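Local coordinates for chitin elicitor receptor kinase 1 (Arabidopsis thaliana, PDB 4EBY), which acts as a plant immune receptor kinase that is activated by chitin-induced dimerization, probably binding chitin oligomers through its LysM-containing ectodomain, at residues A[20-31]-A[55-66]. Residues are numbered along the deposited sequence; the frame is centred on the assembly and turned at random.
Sequences LSVINQNLNSSI and IQMGSRVLVPFP. With NAG (2-acetamido-2-deoxy-beta-D-glucopyranose), chain B.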
loop_
_atom_site.group_PDB
_atom_site.type_symbol
_atom_site.label_atom_id
_atom_site.label_comp_id
_atom_site.label_asym_id
_atom_site.label_seq_id
_atom_site.Cartn_x
_atom_site.Cartn_y
_atom_site.Cartn_z
ATOM N N LEU A 20 -5.897 -0.299 14.022
ATOM C CA LEU A 20 -6.017 0.755 13.019
ATOM C C LEU A 20 -5.078 1.928 13.356
ATOM O O LEU A 20 -4.512 2.573 12.469
ATOM C CB LEU A 20 -7.461 1.236 12.928
ATOM C CG LEU A 20 -7.721 2.169 11.750
ATOM C CD1 LEU A 20 -7.487 1.417 10.450
ATOM C CD2 LEU A 20 -9.165 2.711 11.849
ATOM N N SER A 21 -4.892 2.189 14.648
ATOM C CA SER A 21 -3.989 3.246 15.078
ATOM C C SER A 21 -2.563 3.000 14.579
ATOM O O SER A 21 -1.901 3.918 14.118
ATOM C CB SER A 21 -4.023 3.361 16.615
ATOM O OG SER A 21 -3.177 4.394 17.045
ATOM N N VAL A 22 -2.077 1.770 14.708
ATOM C CA VAL A 22 -0.718 1.464 14.248
ATOM C C VAL A 22 -0.588 1.624 12.731
ATOM O O VAL A 22 0.403 2.155 12.216
ATOM C CB VAL A 22 -0.267 0.057 14.696
ATOM C CG1 VAL A 22 1.017 -0.341 13.971
ATOM C CG2 VAL A 22 -0.035 0.046 16.199
ATOM N N ILE A 23 -1.607 1.192 11.998
ATOM C CA ILE A 23 -1.598 1.389 10.557
ATOM C C ILE A 23 -1.531 2.870 10.226
ATOM O O ILE A 23 -0.737 3.289 9.393
ATOM C CB ILE A 23 -2.840 0.771 9.914
ATOM C CG1 ILE A 23 -2.787 -0.750 10.093
ATOM C CG2 ILE A 23 -2.950 1.139 8.409
ATOM C CD1 ILE A 23 -4.083 -1.455 9.670
ATOM N N ASN A 24 -2.376 3.666 10.871
ATOM C CA ASN A 24 -2.390 5.092 10.561
ATOM C C ASN A 24 -1.080 5.773 10.962
ATOM O O ASN A 24 -0.624 6.696 10.287
ATOM C CB ASN A 24 -3.591 5.760 11.250
ATOM C CG ASN A 24 -3.974 7.090 10.615
ATOM O OD1 ASN A 24 -3.252 7.667 9.773
ATOM N ND2 ASN A 24 -5.117 7.578 11.012
ATOM N N GLN A 25 -0.463 5.321 12.054
ATOM C CA GLN A 25 0.806 5.897 12.467
ATOM C C GLN A 25 1.875 5.591 11.409
ATOM O O GLN A 25 2.571 6.485 10.912
ATOM C CB GLN A 25 1.239 5.295 13.801
ATOM C CG GLN A 25 2.549 5.859 14.310
ATOM C CD GLN A 25 2.784 5.509 15.765
ATOM O OE1 GLN A 25 2.658 4.349 16.167
ATOM N NE2 GLN A 25 3.094 6.516 16.568
ATOM N N ASN A 26 2.002 4.320 11.070
ATOM C CA ASN A 26 3.049 3.907 10.132
ATOM C C ASN A 26 2.855 4.517 8.746
ATOM O O ASN A 26 3.818 4.942 8.085
ATOM C CB ASN A 26 3.086 2.381 10.041
ATOM C CG ASN A 26 3.613 1.736 11.320
ATOM O OD1 ASN A 26 3.967 2.438 12.283
ATOM N ND2 ASN A 26 3.652 0.395 11.350
ATOM N N LEU A 27 1.601 4.546 8.305
ATOM C CA LEU A 27 1.289 5.105 7.000
ATOM C C LEU A 27 0.779 6.549 7.108
ATOM O O LEU A 27 0.020 7.013 6.248
ATOM C CB LEU A 27 0.296 4.211 6.239
ATOM C CG LEU A 27 0.854 2.906 5.666
ATOM C CD1 LEU A 27 1.337 1.939 6.710
ATOM C CD2 LEU A 27 -0.221 2.234 4.784
ATOM N N ASN A 28 1.210 7.275 8.148
ATOM C CA ASN A 28 0.828 8.672 8.258
ATOM C C ASN A 28 1.286 9.479 7.034
ATOM O O ASN A 28 2.403 9.295 6.528
ATOM C CB ASN A 28 1.424 9.297 9.512
ATOM C CG ASN A 28 1.197 10.779 9.551
ATOM O OD1 ASN A 28 0.080 11.231 9.787
ATOM N ND2 ASN A 28 2.257 11.542 9.289
ATOM N N SER A 29 0.412 10.363 6.556
ATOM C CA SER A 29 0.760 11.308 5.507
ATOM C C SER A 29 -0.201 12.483 5.554
ATOM O O SER A 29 -1.105 12.500 6.380
ATOM C CB SER A 29 0.661 10.643 4.133
ATOM O OG SER A 29 -0.719 10.490 3.752
ATOM N N SER A 30 -0.013 13.449 4.663
ATOM C CA SER A 30 -0.928 14.585 4.578
ATOM C C SER A 30 -2.336 14.112 4.238
ATOM O O SER A 30 -3.316 14.744 4.632
ATOM C CB SER A 30 -0.437 15.541 3.489
ATOM O OG SER A 30 0.820 16.103 3.828
ATOM N N ILE A 31 -2.423 13.012 3.496
ATOM C CA ILE A 31 -3.693 12.465 3.031
ATOM C C ILE A 31 -4.445 11.667 4.128
ATOM O O ILE A 31 -5.687 11.596 4.134
ATOM C CB ILE A 31 -3.439 11.654 1.742
ATOM C CG1 ILE A 31 -3.335 12.623 0.565
ATOM C CG2 ILE A 31 -4.491 10.576 1.538
ATOM C CD1 ILE A 31 -2.878 11.989 -0.734
ATOM N N ILE A 55 -10.662 -4.264 14.839
ATOM C CA ILE A 55 -10.585 -4.714 13.451
ATOM C C ILE A 55 -10.234 -6.200 13.355
ATOM O O ILE A 55 -9.689 -6.787 14.296
ATOM C CB ILE A 55 -9.647 -3.833 12.595
ATOM C CG1 ILE A 55 -8.205 -3.831 13.134
ATOM C CG2 ILE A 55 -10.173 -2.409 12.536
ATOM C CD1 ILE A 55 -7.236 -3.024 12.255
ATOM N N GLN A 56 -10.570 -6.802 12.223
ATOM C CA GLN A 56 -10.606 -8.254 12.078
ATOM C C GLN A 56 -9.350 -8.810 11.427
ATOM O O GLN A 56 -9.063 -8.517 10.271
ATOM C CB GLN A 56 -11.809 -8.637 11.211
ATOM C CG GLN A 56 -12.090 -10.123 11.118
ATOM C CD GLN A 56 -13.129 -10.566 12.132
ATOM O OE1 GLN A 56 -13.691 -9.743 12.864
ATOM N NE2 GLN A 56 -13.391 -11.871 12.182
ATOM N N MET A 57 -8.617 -9.652 12.152
ATOM C CA MET A 57 -7.438 -10.288 11.554
ATOM C C MET A 57 -7.843 -11.077 10.312
ATOM O O MET A 57 -8.932 -11.648 10.257
ATOM C CB MET A 57 -6.759 -11.221 12.562
ATOM C CG MET A 57 -6.174 -10.528 13.782
ATOM S SD MET A 57 -4.989 -9.216 13.408
ATOM C CE MET A 57 -6.042 -7.770 13.466
ATOM N N GLY A 58 -6.967 -11.093 9.314
ATOM C CA GLY A 58 -7.211 -11.859 8.101
ATOM C C GLY A 58 -7.861 -11.037 7.009
ATOM O O GLY A 58 -8.059 -11.517 5.881
ATOM N N SER A 59 -8.182 -9.793 7.329
ATOM C CA SER A 59 -8.719 -8.871 6.338
ATOM C C SER A 59 -7.627 -7.889 5.905
ATOM O O SER A 59 -6.522 -7.872 6.474
ATOM C CB SER A 59 -9.932 -8.127 6.907
ATOM O OG SER A 59 -9.549 -7.193 7.904
ATOM N N ARG A 60 -7.933 -7.088 4.889
ATOM C CA ARG A 60 -7.026 -6.041 4.429
ATOM C C ARG A 60 -7.650 -4.669 4.622
ATOM O O ARG A 60 -8.855 -4.473 4.357
ATOM C CB ARG A 60 -6.713 -6.243 2.942
ATOM C CG ARG A 60 -5.786 -7.421 2.662
ATOM C CD ARG A 60 -5.830 -7.790 1.183
ATOM N NE ARG A 60 -4.942 -8.895 0.825
ATOM C CZ ARG A 60 -3.710 -8.748 0.318
ATOM N NH1 ARG A 60 -3.185 -7.539 0.154
ATOM N NH2 ARG A 60 -2.987 -9.815 0.002
ATOM N N VAL A 61 -6.844 -3.725 5.098
ATOM C CA VAL A 61 -7.279 -2.343 5.245
ATOM C C VAL A 61 -6.668 -1.501 4.138
ATOM O O VAL A 61 -5.455 -1.554 3.899
ATOM C CB VAL A 61 -6.862 -1.766 6.623
ATOM C CG1 VAL A 61 -7.257 -0.287 6.754
ATOM C CG2 VAL A 61 -7.457 -2.606 7.757
ATOM N N LEU A 62 -7.509 -0.738 3.445
ATOM C CA LEU A 62 -7.041 0.160 2.388
ATOM C C LEU A 62 -6.702 1.527 2.964
ATOM O O LEU A 62 -7.514 2.126 3.660
ATOM C CB LEU A 62 -8.127 0.317 1.311
ATOM C CG LEU A 62 -8.345 -0.921 0.456
ATOM C CD1 LEU A 62 -9.594 -0.734 -0.390
ATOM C CD2 LEU A 62 -7.117 -1.175 -0.421
ATOM N N VAL A 63 -5.508 2.026 2.662
ATOM C CA VAL A 63 -5.089 3.311 3.212
ATOM C C VAL A 63 -4.723 4.280 2.097
ATOM O O VAL A 63 -3.805 4.001 1.314
ATOM C CB VAL A 63 -3.848 3.126 4.150
ATOM C CG1 VAL A 63 -3.412 4.456 4.798
ATOM C CG2 VAL A 63 -4.132 2.092 5.231
ATOM N N PRO A 64 -5.387 5.445 2.024
ATOM C CA PRO A 64 -4.990 6.390 0.971
ATOM C C PRO A 64 -3.653 7.059 1.280
ATOM O O PRO A 64 -3.355 7.323 2.457
ATOM C CB PRO A 64 -6.115 7.426 0.991
ATOM C CG PRO A 64 -6.530 7.446 2.478
ATOM C CD PRO A 64 -6.425 6.004 2.933
ATOM N N PHE A 65 -2.845 7.297 0.250
ATOM C CA PHE A 65 -1.567 8.001 0.427
ATOM C C PHE A 65 -1.178 8.764 -0.846
ATOM O O PHE A 65 -1.726 8.493 -1.924
ATOM C CB PHE A 65 -0.461 7.034 0.884
ATOM C CG PHE A 65 -0.034 6.017 -0.165
ATOM C CD1 PHE A 65 1.145 6.215 -0.869
ATOM C CD2 PHE A 65 -0.769 4.863 -0.394
ATOM C CE1 PHE A 65 1.586 5.278 -1.814
ATOM C CE2 PHE A 65 -0.337 3.908 -1.353
ATOM C CZ PHE A 65 0.846 4.115 -2.049
ATOM N N PRO A 66 -0.275 9.750 -0.731
ATOM C CA PRO A 66 0.087 10.522 -1.938
ATOM C C PRO A 66 0.945 9.686 -2.875
ATOM O O PRO A 66 1.742 8.870 -2.423
ATOM C CB PRO A 66 0.949 11.674 -1.388
ATOM C CG PRO A 66 0.658 11.710 0.110
ATOM C CD PRO A 66 0.362 10.286 0.487
HETATM C C1 NAG B . 2.072 12.950 9.017
HETATM C C2 NAG B . 2.685 13.791 10.147
HETATM C C3 NAG B . 2.567 15.274 9.783
HETATM C C4 NAG B . 3.198 15.537 8.422
HETATM C C5 NAG B . 2.607 14.601 7.376
HETATM C C6 NAG B . 3.284 14.814 6.028
HETATM C C7 NAG B . 2.591 12.720 12.341
HETATM C C8 NAG B . 1.803 12.351 13.561
HETATM N N2 NAG B . 2.029 13.526 11.427
HETATM O O3 NAG B . 3.149 16.057 10.809
HETATM O O4 NAG B . 2.950 16.853 7.966
HETATM O O5 NAG B . 2.721 13.246 7.778
HETATM O O6 NAG B . 4.651 14.450 6.091
HETATM O O7 NAG B . 3.717 12.257 12.223
HETATM O O HOH W 1 -1.153 7.909 3.994
#
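Ile23 of helix 20-26 packs on Val61 and Val63 of strand 60-65. Its CB points toward the strand and branches into CG1 and CG2. The CG2 branch is anti to the backbone N and meets Val63 CG2 at 3.5 Å. CG1 lies beside the backbone N (chi1 -66°) and serves to carry CD1. The chain continues extended (chi2 171°), which brings CD1 to Val61. There Ile23 CD1 lies 4.0 Å from Val61 CG2, with Ile55 CD1 a looser neighbour. Ile55 CD1 itself rests on the start of the helix, 3.5 Å from Leu20 N. One turn after Ile23, Leu27 places CD2 3.8 Å from Val63 CB.

Beyond the helix, a water links the two segments, which share no direct hydrogen bond. It donates to Leu27 O and to Pro64 O and also bonds Ser29 OG at 2.6 Å. Ser29 OG also touches Pro66 CD at 3.4 Å, a van der Waals contact. Ile31 finishes the contact, with CG2 on Pro64 CB at 3.6 Å and CD1 on Pro66 CG at 3.6 Å. Asn28, whose CB points away from the strand, is N-glycosylated, with ND2 bonded to C1 of a NAG.

Strand 60-70 pairs antiparallel with strand 8-13. Helices 20-26 and 40-43 lie between these strands in sequence and pack on the pair, a beta-alpha-alpha-beta order consistent with a LysM fold.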